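Response regulator receiver (Brucella melitensis biovar Abortus, PDB 4G97) probably acts in general stress signalling, its sigma-like domain being freed by phosphorylation of the receiver domain to bind an anti-sigma factor. Local coordinates at residues A[127-130]-A[131-135]; A[105-108]-A[109-113]; A[255-258]-A[259-263]; A[13-16]-A[17-21]; A[239-243]-A[244-248]. All coordinates share one frame; numbering follows the deposited sequence.

Contact 1 of 5, residues A[127-130]-A[131-135]; sequences LSTA and SGEIS
Ala130 O and Ile134 N close a nearly straight hydrogen bond of 2.7 Å, the donor lying almost on the line of the carbonyl, and the neighbouring i to i+4 bonds continue the helical ladder. This is helix 120-135 of the sigma-like domain, which follows helix 109-116 after a short turn, consistent with the helix-turn-helix class to which the domain belongs. Ser131 N donates to Leu127 O at 2.8 Å and Gly132 N to Ser128 O at 3.1 Å, but the bond from Glu133 N to Thr129 O is weak.

Two faces of the helix differ in character. On the inner one, Ile134 keeps CG1 beside its backbone N (chi1 -78°) and folds CD1 back along the helix, where it meets the Ala130 methyl at 4.1 Å. Phe99 of helix 94-104 packs against both residues, and Lys247 and Ser251 of helix 243-265 also touch Ile134. On the other face, Thr129 and Glu133 run side by side in the same direction. The CG2 methyl of Thr129, set opposite its backbone N, lies next to the carboxylate, and OG1 is hydrogen-bonded to Arg125 O, one turn back. Glu133 OE1 makes a long, weak ion pair with Arg96, while its OE2 rests 3.9 Å from Thr129 CG2.

Contact 2 of 5, residues A[105-108]-A[109-113]; sequences EGFN and DHEAA
Asn108 swings CG between its own backbone N and carbonyl carbon (chi1 58°), and Glu111 sets CG beside its backbone N (chi1 -58°) on a chain extended beyond it, so each side chain folds back onto the other residue's main chain. Asn108 OD1 accepts from Glu111 N at 3.1 Å, the donor tilted moderately from the carbonyl plane. In return, Glu111 OE1 takes Asn108 N at 3.0 Å, through its anti side and out of plane to a similar degree. The two side chains cross at about a right angle, yet their flat ends are stacked, with amide and carboxylate planes only 19° apart and Asn108 ND2 at 3.5 Å from Glu111 CD.

Phe107 closes the other flank. Its ring stands almost perpendicular to the carboxylate and offers an edge to it, CD1 lying 3.8 Å from Glu111 OE1, while its CB meets the Ala112 methyl at 4.3 Å. Beyond the contact, the same ring meets Arg53 in a cation-pi pair and Tyr57 edge-to-face. Ala112 N bonds to Asn108 O at 3.1 Å and starts the regular turns. The reciprocal bonds make a capping box with Asn108 as N-cap, opening helix 109-116 in the helix-turn-helix region of the sigma-like domain.

Contact 3 of 5, residues A[255-258]-A[259-263]; sequences FFEE and ASQVA
Ala259 starts the second half of this stretch by giving its N-H to Phe255 O at 3.2 Å, one turn back along the helix. Ser260 follows with a shorter bond, 2.9 Å from its N to Phe256 O, and its CB sits against the same carbonyl oxygen. The ring of Phe256 is lidded by its neighbour, Phe255 CD2 standing 3.9 Å above the plane over the ring's centre.

Gln261 N bonds to Glu257 O at 2.9 Å, and the glutamine chain, bent at chi2 (-63°), lays CG 3.9 Å from Glu257 OE2. The two side chains point the same way, amide and carboxylate planes 11° apart, but Glu257 OE2 spends its charge on a salt bridge to Arg186. All this belongs to helix 243-265, the last helix of the CheY-like alpha/beta receiver fold, on a part that lies at the surface. Farther along, a calcium ion is held by His265 and His268, in a terminal histidine run that is probably a purification tag; the ion lies about 8 Å from the Gln261 side chain.

Val262 gives its N-H to Glu258 O at 2.9 Å and sets CG2 beside its backbone N, 3.4 Å from that same oxygen.

Contact 4 of 5, residues A[13-16]-A[17-21]; sequences YLRR and FSRAL
Phe17, Arg15 and Arg16 carry this contact in helix 11-22 of the sigma-like part of the chain. Phe17 bonds through its N to Tyr13 O at 3.1 Å, and its ring swings out from the helix with CG opposite the backbone N (chi1 176°). There Leu14 CD1 approaches it obliquely, 4.3 Å from CD2. Tyr57 of helix 52-64 touches both side chains, and Leu101 of helix 94-104 adds to the cover of Phe17.

Arg15 reaches out extended from CG to NE beside Arg19, which is extended as well. Their paths slant across each other, with guanidinium planes 48° apart, and the nearest side-chain approach is Arg15 CD to Arg19 NH2, 4.1 Å. Beneath them Arg19 N bonds to Arg15 O at 2.8 Å, and Arg19 CG presses on the same oxygen at 3.2 Å. The charged ends have their own partners: Arg15 NH1 bonds to Leu226 O, while Arg19 makes salt bridges to Asp29 and Glu232.

Arg16 accepts the N-H of Ala20 on its carbonyl oxygen at 3.0 Å. Its side chain bends at chi3 (56°) toward the start of the helix, where NH2 lies 3.4 Å above one face of the Tyr13 ring, near the rim. Arg16 thus points away from the other two arginines, to a salt bridge with Glu105. The charged ends of Arg15 and Arg19 do not touch; acidic and carbonyl partners probably offset their like charges, and the reach of Arg19 to Glu232 ties this helix to the receiver domain.

Contact 5 of 5, residues A[239-243]-A[244-248]; sequences KPFNP and DMVKA
Phe241 makes the first side-chain contact, just after Lys239 and the cis-proline Pro240, the lysine-proline pair familiar from receiver domains; Lys239 NZ forms a salt bridge with Asp191, the predicted phosphorylation site. The Phe241 ring turns its face to the new helix because CG sits between the backbone N and carbonyl carbon (chi1 43°). Val246 CG2 lies over that face in a CH-pi contact, 3.7 Å from the ring centroid and 22° off the normal. At the base of the side chain, Phe241 CB meets Met245 SD at 4.4 Å.

Asn242 is the N-cap. Its OD1 accepts from Asp244 N at 2.9 Å, closing an Asx turn, with the donor well above the amide plane. Its backbone oxygen receives Met245 N at 2.8 Å.

Pro243 opens helix 243-265, a place where its lack of an N-H costs no helical bond. Its carbonyl takes Lys247 N at 3.0 Å. Lys247 also arches its side chain back to Asp244, NZ to OD1 at 3.5 Å, a weak salt bridge. Asn242 OD1 thus meets an N-H of the first turn, and the Asp244 carboxylate, close to the helix N-terminus, is probably favoured by the helix dipole, while the aromatic face gives the same turn an apolar footing.

In the fold
Contact 4 is the buried one of the five; contacts 1 and 2 are partly buried, and contacts 3 and 5 lie at the surface. Contacts 1, 3 and 4 are runs of helix ladder, whereas contacts 2 and 5 are helix starts, each capped by an asparagine but with a reciprocal glutamate only in contact 2. Contacts 3 and 5 share helix 243-265. The link between contacts 2 and 4 is charged, through Glu105, whereas the other touches are packing: Ile134 of contact 1 on Lys247 of contact 5, and Phe256 of contact 3 on the carbonyl oxygens of Ala20 and Leu21 in contact 4. Helix 243-265 therefore borders sigma-like helices at both places.

Contact 1 of 5, residues A[127-130]-A[131-135]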
loop_
_atom_site.group_PDB
_atom_site.type_symbol
_atom_site.label_atom_id
_atom_site.label_comp_id
_atom_site.label_asym_id
_atom_site.label_seq_id
_atom_site.Cartn_x
_atom_site.Cartn_y
_atom_site.Cartn_z
ATOM N N LEU A 127 10.326 -0.851 15.005
ATOM C CA LEU A 127 10.433 0.181 13.983
ATOM C C LEU A 127 11.846 0.287 13.400
ATOM O O LEU A 127 11.970 0.553 12.205
ATOM C CB LEU A 127 9.943 1.534 14.526
ATOM C CG LEU A 127 9.362 2.523 13.517
ATOM C CD1 LEU A 127 8.142 1.955 12.807
ATOM C CD2 LEU A 127 9.007 3.830 14.188
ATOM N N SER A 128 12.905 0.060 14.223
ATOM C CA SER A 128 14.310 0.086 13.775
ATOM C C SER A 128 14.627 -1.123 12.870
ATOM O O SER A 128 15.285 -0.959 11.836
ATOM C CB SER A 128 15.269 0.135 14.966
ATOM O OG SER A 128 16.078 1.303 14.934
ATOM N N THR A 129 14.136 -2.330 13.261
ATOM C CA THR A 129 14.269 -3.596 12.518
ATOM C C THR A 129 13.587 -3.427 11.147
ATOM O O THR A 129 14.094 -3.933 10.137
ATOM C CB THR A 129 13.624 -4.756 13.308
ATOM O OG1 THR A 129 14.098 -4.744 14.652
ATOM C CG2 THR A 129 13.897 -6.123 12.687
ATOM N N ALA A 130 12.445 -2.697 11.136
ATOM C CA ALA A 130 11.654 -2.375 9.950
ATOM C C ALA A 130 12.398 -1.380 9.079
ATOM O O ALA A 130 12.638 -1.671 7.908
ATOM C CB ALA A 130 10.313 -1.792 10.358
ATOM N N SER A 131 12.811 -0.224 9.661
ATOM C CA SER A 131 13.545 0.828 8.955
ATOM C C SER A 131 14.754 0.298 8.172
ATOM O O SER A 131 14.988 0.755 7.057
ATOM C CB SER A 131 13.948 1.955 9.899
ATOM O OG SER A 131 13.849 3.197 9.222
ATOM N N GLY A 132 15.445 -0.703 8.730
ATOM C CA GLY A 132 16.583 -1.364 8.096
ATOM C C GLY A 132 16.173 -2.223 6.914
ATOM O O GLY A 132 16.791 -2.150 5.846
ATOM N N GLU A 133 15.125 -3.052 7.104
ATOM C CA GLU A 133 14.566 -3.917 6.057
ATOM C C GLU A 133 13.992 -3.063 4.929
ATOM O O GLU A 133 14.369 -3.252 3.782
ATOM C CB GLU A 133 13.453 -4.799 6.629
ATOM C CG GLU A 133 13.875 -6.205 6.988
ATOM C CD GLU A 133 12.799 -6.937 7.766
ATOM O OE1 GLU A 133 11.800 -7.367 7.142
ATOM O OE2 GLU A 133 12.934 -7.037 9.007
ATOM N N ILE A 134 13.101 -2.106 5.266
ATOM C CA ILE A 134 12.422 -1.209 4.326
ATOM C C ILE A 134 13.382 -0.308 3.551
ATOM O O ILE A 134 13.125 -0.050 2.379
ATOM C CB ILE A 134 11.218 -0.466 5.012
ATOM C CG1 ILE A 134 9.974 -1.383 5.130
ATOM C CG2 ILE A 134 10.825 0.839 4.306
ATOM C CD1 ILE A 134 9.893 -2.324 6.305
ATOM N N SER A 135 14.493 0.154 4.184
ATOM C CA SER A 135 15.492 1.020 3.526
ATOM C C SER A 135 16.424 0.239 2.588
ATOM O O SER A 135 17.079 0.835 1.727
ATOM C CB SER A 135 16.303 1.796 4.557
#

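Contact 2 of 5, residues A[105-108]-A[109-113]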
loop_
_atom_site.group_PDB
_atom_site.type_symbol
_atom_site.label_atom_id
_atom_site.label_comp_id
_atom_site.label_asym_id
_atom_site.label_seq_id
_atom_site.Cartn_x
_atom_site.Cartn_y
_atom_site.Cartn_z
ATOM N N GLU A 105 -0.198 4.500 7.282
ATOM C CA GLU A 105 -1.464 4.759 7.967
ATOM C C GLU A 105 -1.635 6.088 8.720
ATOM O O GLU A 105 -2.758 6.442 9.079
ATOM C CB GLU A 105 -1.948 3.521 8.760
ATOM C CG GLU A 105 -2.194 2.293 7.877
ATOM C CD GLU A 105 -3.117 2.508 6.684
ATOM O OE1 GLU A 105 -4.229 3.048 6.876
ATOM O OE2 GLU A 105 -2.712 2.176 5.548
ATOM N N GLY A 106 -0.558 6.827 8.902
ATOM C CA GLY A 106 -0.624 8.124 9.573
ATOM C C GLY A 106 -0.775 8.126 11.087
ATOM O O GLY A 106 -1.125 9.164 11.660
ATOM N N PHE A 107 -0.507 6.998 11.753
ATOM C CA PHE A 107 -0.545 6.902 13.215
ATOM C C PHE A 107 0.813 7.321 13.788
ATOM O O PHE A 107 1.849 6.979 13.215
ATOM C CB PHE A 107 -0.836 5.461 13.693
ATOM C CG PHE A 107 -2.218 4.927 13.379
ATOM C CD1 PHE A 107 -3.338 5.395 14.065
ATOM C CD2 PHE A 107 -2.399 3.938 12.409
ATOM C CE1 PHE A 107 -4.622 4.905 13.759
ATOM C CE2 PHE A 107 -3.684 3.466 12.092
ATOM C CZ PHE A 107 -4.786 3.944 12.774
ATOM N N ASN A 108 0.823 8.013 14.951
ATOM C CA ASN A 108 2.101 8.306 15.604
ATOM C C ASN A 108 2.508 6.990 16.274
ATOM O O ASN A 108 1.689 6.058 16.328
ATOM C CB ASN A 108 2.012 9.480 16.603
ATOM C CG ASN A 108 1.025 9.341 17.743
ATOM O OD1 ASN A 108 1.028 8.367 18.514
ATOM N ND2 ASN A 108 0.230 10.381 17.939
ATOM N N ASP A 109 3.759 6.902 16.761
ATOM C CA ASP A 109 4.307 5.704 17.385
ATOM C C ASP A 109 3.473 5.152 18.547
ATOM O O ASP A 109 3.349 3.935 18.681
ATOM C CB ASP A 109 5.761 5.958 17.808
ATOM C CG ASP A 109 6.705 6.263 16.658
ATOM O OD1 ASP A 109 6.287 6.981 15.714
ATOM O OD2 ASP A 109 7.875 5.830 16.722
ATOM N N HIS A 110 2.898 6.032 19.383
ATOM C CA HIS A 110 2.106 5.585 20.537
ATOM C C HIS A 110 0.791 4.942 20.141
ATOM O O HIS A 110 0.435 3.905 20.702
ATOM C CB HIS A 110 1.935 6.699 21.581
ATOM C CG HIS A 110 3.238 7.108 22.205
ATOM N ND1 HIS A 110 3.942 6.251 23.049
ATOM C CD2 HIS A 110 3.941 8.256 22.065
ATOM C CE1 HIS A 110 5.037 6.909 23.397
ATOM N NE2 HIS A 110 5.082 8.120 22.830
ATOM N N GLU A 111 0.111 5.509 19.127
ATOM C CA GLU A 111 -1.150 4.964 18.590
ATOM C C GLU A 111 -0.882 3.591 17.954
ATOM O O GLU A 111 -1.590 2.631 18.243
ATOM C CB GLU A 111 -1.765 5.928 17.571
ATOM C CG GLU A 111 -2.040 7.321 18.123
ATOM C CD GLU A 111 -2.516 8.360 17.123
ATOM O OE1 GLU A 111 -2.002 8.385 15.979
ATOM O OE2 GLU A 111 -3.368 9.192 17.508
ATOM N N ALA A 112 0.197 3.481 17.162
ATOM C CA ALA A 112 0.601 2.231 16.505
ATOM C C ALA A 112 0.999 1.144 17.498
ATOM O O ALA A 112 0.712 -0.029 17.260
ATOM C CB ALA A 112 1.727 2.501 15.525
ATOM N N ALA A 113 1.652 1.529 18.612
ATOM C CA ALA A 113 2.038 0.598 19.690
ATOM C C ALA A 113 0.769 0.091 20.367
ATOM O O ALA A 113 0.663 -1.095 20.662
ATOM C CB ALA A 113 2.923 1.305 20.708
#

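Contact 3 of 5, residues A[255-258]-A[259-263]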
loop_
_atom_site.group_PDB
_atom_site.type_symbol
_atom_site.label_atom_id
_atom_site.label_comp_id
_atom_site.label_asym_id
_atom_site.label_seq_id
_atom_site.Cartn_x
_atom_site.Cartn_y
_atom_site.Cartn_z
ATOM N N PHE A 255 8.752 -6.969 -1.644
ATOM C CA PHE A 255 8.702 -8.065 -0.672
ATOM C C PHE A 255 7.776 -9.182 -1.201
ATOM O O PHE A 255 8.188 -10.349 -1.205
ATOM C CB PHE A 255 8.237 -7.558 0.709
ATOM C CG PHE A 255 8.024 -8.622 1.758
ATOM C CD1 PHE A 255 9.102 -9.158 2.461
ATOM C CD2 PHE A 255 6.747 -9.109 2.031
ATOM C CE1 PHE A 255 8.907 -10.168 3.413
ATOM C CE2 PHE A 255 6.554 -10.132 2.971
ATOM C CZ PHE A 255 7.632 -10.637 3.672
ATOM N N PHE A 256 6.553 -8.816 -1.681
ATOM C CA PHE A 256 5.603 -9.785 -2.243
ATOM C C PHE A 256 6.001 -10.266 -3.613
ATOM O O PHE A 256 5.738 -11.422 -3.926
ATOM C CB PHE A 256 4.153 -9.275 -2.235
ATOM C CG PHE A 256 3.608 -9.185 -0.833
ATOM C CD1 PHE A 256 3.325 -10.336 -0.103
ATOM C CD2 PHE A 256 3.399 -7.950 -0.228
ATOM C CE1 PHE A 256 2.844 -10.254 1.206
ATOM C CE2 PHE A 256 2.927 -7.870 1.084
ATOM C CZ PHE A 256 2.659 -9.023 1.788
ATOM N N GLU A 257 6.662 -9.404 -4.418
ATOM C CA GLU A 257 7.128 -9.798 -5.757
ATOM C C GLU A 257 8.185 -10.882 -5.667
ATOM O O GLU A 257 8.159 -11.837 -6.450
ATOM C CB GLU A 257 7.627 -8.599 -6.587
ATOM C CG GLU A 257 7.931 -8.919 -8.043
ATOM C CD GLU A 257 6.814 -9.510 -8.884
ATOM O OE1 GLU A 257 5.636 -9.428 -8.469
ATOM O OE2 GLU A 257 7.123 -10.061 -9.966
ATOM N N GLU A 258 9.076 -10.750 -4.685
ATOM C CA GLU A 258 10.120 -11.720 -4.435
ATOM C C GLU A 258 9.517 -13.048 -3.965
ATOM O O GLU A 258 9.883 -14.100 -4.517
ATOM C CB GLU A 258 11.126 -11.163 -3.435
ATOM C CG GLU A 258 12.110 -12.202 -2.913
ATOM C CD GLU A 258 13.240 -11.655 -2.072
ATOM O OE1 GLU A 258 13.599 -10.469 -2.254
ATOM O OE2 GLU A 258 13.821 -12.438 -1.287
ATOM N N ALA A 259 8.565 -13.008 -2.989
ATOM C CA ALA A 259 7.895 -14.226 -2.519
ATOM C C ALA A 259 7.144 -14.921 -3.666
ATOM O O ALA A 259 7.258 -16.133 -3.831
ATOM C CB ALA A 259 6.948 -13.911 -1.363
ATOM N N SER A 260 6.427 -14.145 -4.482
ATOM C CA SER A 260 5.678 -14.622 -5.639
ATOM C C SER A 260 6.618 -15.309 -6.689
ATOM O O SER A 260 6.316 -16.416 -7.129
ATOM C CB SER A 260 4.881 -13.467 -6.243
ATOM O OG SER A 260 4.246 -13.773 -7.469
ATOM N N GLN A 261 7.752 -14.660 -7.057
ATOM C CA GLN A 261 8.750 -15.180 -8.005
ATOM C C GLN A 261 9.405 -16.463 -7.491
ATOM O O GLN A 261 9.606 -17.403 -8.259
ATOM C CB GLN A 261 9.846 -14.133 -8.293
ATOM C CG GLN A 261 9.471 -13.034 -9.270
ATOM C CD GLN A 261 9.181 -13.561 -10.641
ATOM O OE1 GLN A 261 8.032 -13.900 -10.960
ATOM N NE2 GLN A 261 10.218 -13.639 -11.477
ATOM N N VAL A 262 9.757 -16.496 -6.201
ATOM C CA VAL A 262 10.365 -17.673 -5.599
ATOM C C VAL A 262 9.388 -18.868 -5.696
ATOM O O VAL A 262 9.747 -19.899 -6.272
ATOM C CB VAL A 262 10.898 -17.374 -4.176
ATOM C CG1 VAL A 262 11.141 -18.654 -3.381
ATOM C CG2 VAL A 262 12.178 -16.540 -4.249
ATOM N N ALA A 263 8.149 -18.687 -5.224
ATOM C CA ALA A 263 7.088 -19.701 -5.285
ATOM C C ALA A 263 6.729 -20.164 -6.720
ATOM O O ALA A 263 6.434 -21.345 -6.909
ATOM C CB ALA A 263 5.841 -19.199 -4.572
#

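Contact 4 of 5, residues A[13-16]-A[17-21]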
loop_
_atom_site.group_PDB
_atom_site.type_symbol
_atom_site.label_atom_id
_atom_site.label_comp_id
_atom_site.label_asym_id
_atom_site.label_seq_id
_atom_site.Cartn_x
_atom_site.Cartn_y
_atom_site.Cartn_z
ATOM N N TYR A 13 -9.449 3.064 4.790
ATOM C CA TYR A 13 -8.036 3.035 5.164
ATOM C C TYR A 13 -7.601 1.719 5.780
ATOM O O TYR A 13 -6.416 1.373 5.710
ATOM C CB TYR A 13 -7.646 4.242 6.045
ATOM C CG TYR A 13 -7.657 5.556 5.293
ATOM C CD1 TYR A 13 -7.473 5.595 3.911
ATOM C CD2 TYR A 13 -7.808 6.766 5.963
ATOM C CE1 TYR A 13 -7.496 6.793 3.211
ATOM C CE2 TYR A 13 -7.822 7.977 5.271
ATOM C CZ TYR A 13 -7.675 7.982 3.893
ATOM O OH TYR A 13 -7.658 9.157 3.187
ATOM N N LEU A 14 -8.531 1.002 6.421
ATOM C CA LEU A 14 -8.195 -0.299 6.999
ATOM C C LEU A 14 -7.963 -1.304 5.861
ATOM O O LEU A 14 -7.060 -2.130 5.968
ATOM C CB LEU A 14 -9.263 -0.772 7.992
ATOM C CG LEU A 14 -9.034 -2.157 8.637
ATOM C CD1 LEU A 14 -7.898 -2.130 9.637
ATOM C CD2 LEU A 14 -10.323 -2.686 9.282
ATOM N N ARG A 15 -8.741 -1.200 4.749
ATOM C CA ARG A 15 -8.532 -2.022 3.541
ATOM C C ARG A 15 -7.164 -1.666 2.936
ATOM O O ARG A 15 -6.452 -2.568 2.537
ATOM C CB ARG A 15 -9.649 -1.792 2.493
ATOM C CG ARG A 15 -10.975 -2.409 2.914
ATOM C CD ARG A 15 -12.056 -2.362 1.856
ATOM N NE ARG A 15 -13.353 -2.643 2.478
ATOM C CZ ARG A 15 -14.202 -1.713 2.910
ATOM N NH1 ARG A 15 -13.955 -0.427 2.702
ATOM N NH2 ARG A 15 -15.326 -2.063 3.507
ATOM N N ARG A 16 -6.781 -0.362 2.892
ATOM C CA ARG A 16 -5.471 0.035 2.368
ATOM C C ARG A 16 -4.366 -0.699 3.152
ATOM O O ARG A 16 -3.494 -1.358 2.554
ATOM C CB ARG A 16 -5.269 1.557 2.458
ATOM C CG ARG A 16 -3.867 1.985 1.962
ATOM C CD ARG A 16 -3.591 3.466 2.146
ATOM N NE ARG A 16 -3.769 3.858 3.547
ATOM C CZ ARG A 16 -3.992 5.095 3.968
ATOM N NH1 ARG A 16 -4.022 6.100 3.107
ATOM N NH2 ARG A 16 -4.185 5.335 5.255
ATOM N N PHE A 17 -4.458 -0.633 4.496
ATOM C CA PHE A 17 -3.531 -1.297 5.401
ATOM C C PHE A 17 -3.546 -2.824 5.166
ATOM O O PHE A 17 -2.482 -3.414 4.990
ATOM C CB PHE A 17 -3.902 -0.960 6.850
ATOM C CG PHE A 17 -3.082 -1.662 7.906
ATOM C CD1 PHE A 17 -1.720 -1.394 8.049
ATOM C CD2 PHE A 17 -3.677 -2.560 8.790
ATOM C CE1 PHE A 17 -0.965 -2.047 9.024
ATOM C CE2 PHE A 17 -2.920 -3.192 9.780
ATOM C CZ PHE A 17 -1.566 -2.939 9.879
ATOM N N SER A 18 -4.752 -3.442 5.106
ATOM C CA SER A 18 -4.917 -4.884 4.915
ATOM C C SER A 18 -4.310 -5.373 3.590
ATOM O O SER A 18 -3.627 -6.384 3.591
ATOM C CB SER A 18 -6.383 -5.263 5.000
ATOM O OG SER A 18 -6.517 -6.666 5.159
ATOM N N ARG A 19 -4.544 -4.638 2.474
ATOM C CA ARG A 19 -3.978 -4.948 1.162
ATOM C C ARG A 19 -2.453 -4.833 1.186
ATOM O O ARG A 19 -1.786 -5.723 0.664
ATOM C CB ARG A 19 -4.566 -4.029 0.089
ATOM C CG ARG A 19 -6.072 -4.224 -0.129
ATOM C CD ARG A 19 -6.583 -3.203 -1.105
ATOM N NE ARG A 19 -8.041 -3.127 -1.093
ATOM C CZ ARG A 19 -8.760 -2.320 -1.864
ATOM N NH1 ARG A 19 -8.166 -1.522 -2.743
ATOM N NH2 ARG A 19 -10.079 -2.301 -1.761
ATOM N N ALA A 20 -1.889 -3.760 1.799
ATOM C CA ALA A 20 -0.420 -3.568 1.901
ATOM C C ALA A 20 0.220 -4.697 2.702
ATOM O O ALA A 20 1.325 -5.139 2.399
ATOM C CB ALA A 20 -0.110 -2.248 2.576
ATOM N N LEU A 21 -0.516 -5.186 3.705
ATOM C CA LEU A 21 -0.114 -6.241 4.612
ATOM C C LEU A 21 -0.142 -7.631 3.994
ATOM O O LEU A 21 0.714 -8.428 4.318
ATOM C CB LEU A 21 -1.043 -6.188 5.826
ATOM C CG LEU A 21 -0.432 -6.527 7.161
ATOM C CD1 LEU A 21 0.558 -5.439 7.605
ATOM C CD2 LEU A 21 -1.537 -6.699 8.207
#

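Contact 5 of 5, residues A[239-243]-A[244-248]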
loop_
_atom_site.group_PDB
_atom_site.type_symbol
_atom_site.label_atom_id
_atom_site.label_comp_id
_atom_site.label_asym_id
_atom_site.label_seq_id
_atom_site.Cartn_x
_atom_site.Cartn_y
_atom_site.Cartn_z
ATOM N N LYS A 239 -1.680 11.356 -2.920
ATOM C CA LYS A 239 -0.947 12.540 -3.344
ATOM C C LYS A 239 -1.629 13.781 -2.730
ATOM O O LYS A 239 -2.854 13.851 -2.760
ATOM C CB LYS A 239 -0.665 12.629 -4.850
ATOM C CG LYS A 239 -1.855 12.831 -5.741
ATOM C CD LYS A 239 -1.421 13.212 -7.133
ATOM C CE LYS A 239 -2.647 13.371 -7.986
ATOM N NZ LYS A 239 -2.304 13.868 -9.335
ATOM N N PRO A 240 -0.890 14.706 -2.067
ATOM C CA PRO A 240 0.570 14.711 -1.849
ATOM C C PRO A 240 0.902 13.636 -0.818
ATOM O O PRO A 240 0.023 13.243 -0.048
ATOM C CB PRO A 240 0.835 16.135 -1.334
ATOM C CG PRO A 240 -0.410 16.483 -0.585
ATOM C CD PRO A 240 -1.530 15.870 -1.409
ATOM N N PHE A 241 2.134 13.127 -0.824
ATOM C CA PHE A 241 2.511 12.039 0.084
ATOM C C PHE A 241 3.662 12.390 0.928
ATOM O O PHE A 241 4.501 13.196 0.529
ATOM C CB PHE A 241 2.924 10.762 -0.722
ATOM C CG PHE A 241 3.811 11.061 -1.921
ATOM C CD1 PHE A 241 3.266 11.212 -3.189
ATOM C CD2 PHE A 241 5.181 11.238 -1.769
ATOM C CE1 PHE A 241 4.075 11.538 -4.281
ATOM C CE2 PHE A 241 5.990 11.552 -2.861
ATOM C CZ PHE A 241 5.429 11.727 -4.103
ATOM N N ASN A 242 3.750 11.706 2.067
ATOM C CA ASN A 242 4.921 11.679 2.887
ATOM C C ASN A 242 5.859 10.748 2.045
ATOM O O ASN A 242 5.437 9.628 1.719
ATOM C CB ASN A 242 4.610 11.005 4.240
ATOM C CG ASN A 242 5.821 10.874 5.162
ATOM O OD1 ASN A 242 6.978 10.828 4.728
ATOM N ND2 ASN A 242 5.589 10.762 6.464
ATOM N N PRO A 243 7.108 11.155 1.690
ATOM C CA PRO A 243 7.990 10.230 0.938
ATOM C C PRO A 243 8.168 8.845 1.590
ATOM O O PRO A 243 8.399 7.882 0.867
ATOM C CB PRO A 243 9.317 10.998 0.826
ATOM C CG PRO A 243 9.228 12.096 1.871
ATOM C CD PRO A 243 7.783 12.441 1.964
ATOM N N ASP A 244 8.012 8.733 2.935
ATOM C CA ASP A 244 8.051 7.470 3.680
ATOM C C ASP A 244 6.892 6.524 3.307
ATOM O O ASP A 244 7.054 5.302 3.407
ATOM C CB ASP A 244 8.049 7.719 5.201
ATOM C CG ASP A 244 9.413 8.070 5.768
ATOM O OD1 ASP A 244 10.355 8.286 4.969
ATOM O OD2 ASP A 244 9.547 8.098 7.008
ATOM N N MET A 245 5.736 7.083 2.883
ATOM C CA MET A 245 4.583 6.300 2.431
ATOM C C MET A 245 4.972 5.559 1.140
ATOM O O MET A 245 4.702 4.369 1.014
ATOM C CB MET A 245 3.336 7.188 2.228
ATOM C CG MET A 245 2.144 6.418 1.686
ATOM S SD MET A 245 0.743 7.469 1.247
ATOM C CE MET A 245 0.091 7.806 2.861
ATOM N N VAL A 246 5.641 6.265 0.219
ATOM C CA VAL A 246 6.148 5.749 -1.065
ATOM C C VAL A 246 7.205 4.665 -0.810
ATOM O O VAL A 246 7.105 3.560 -1.344
ATOM C CB VAL A 246 6.696 6.897 -1.947
ATOM C CG1 VAL A 246 7.410 6.351 -3.177
ATOM C CG2 VAL A 246 5.570 7.845 -2.361
ATOM N N LYS A 247 8.185 4.980 0.028
ATOM C CA LYS A 247 9.252 4.071 0.436
ATOM C C LYS A 247 8.669 2.737 0.964
ATOM O O LYS A 247 9.097 1.655 0.535
ATOM C CB LYS A 247 10.092 4.774 1.510
ATOM C CG LYS A 247 11.187 3.925 2.136
ATOM C CD LYS A 247 12.161 4.779 2.937
ATOM C CE LYS A 247 11.840 4.864 4.407
ATOM N NZ LYS A 247 12.761 5.796 5.117
ATOM N N ALA A 248 7.680 2.835 1.879
ATOM C CA ALA A 248 7.018 1.694 2.501
ATOM C C ALA A 248 6.284 0.847 1.503
ATOM O O ALA A 248 6.377 -0.373 1.577
ATOM C CB ALA A 248 6.049 2.168 3.576
#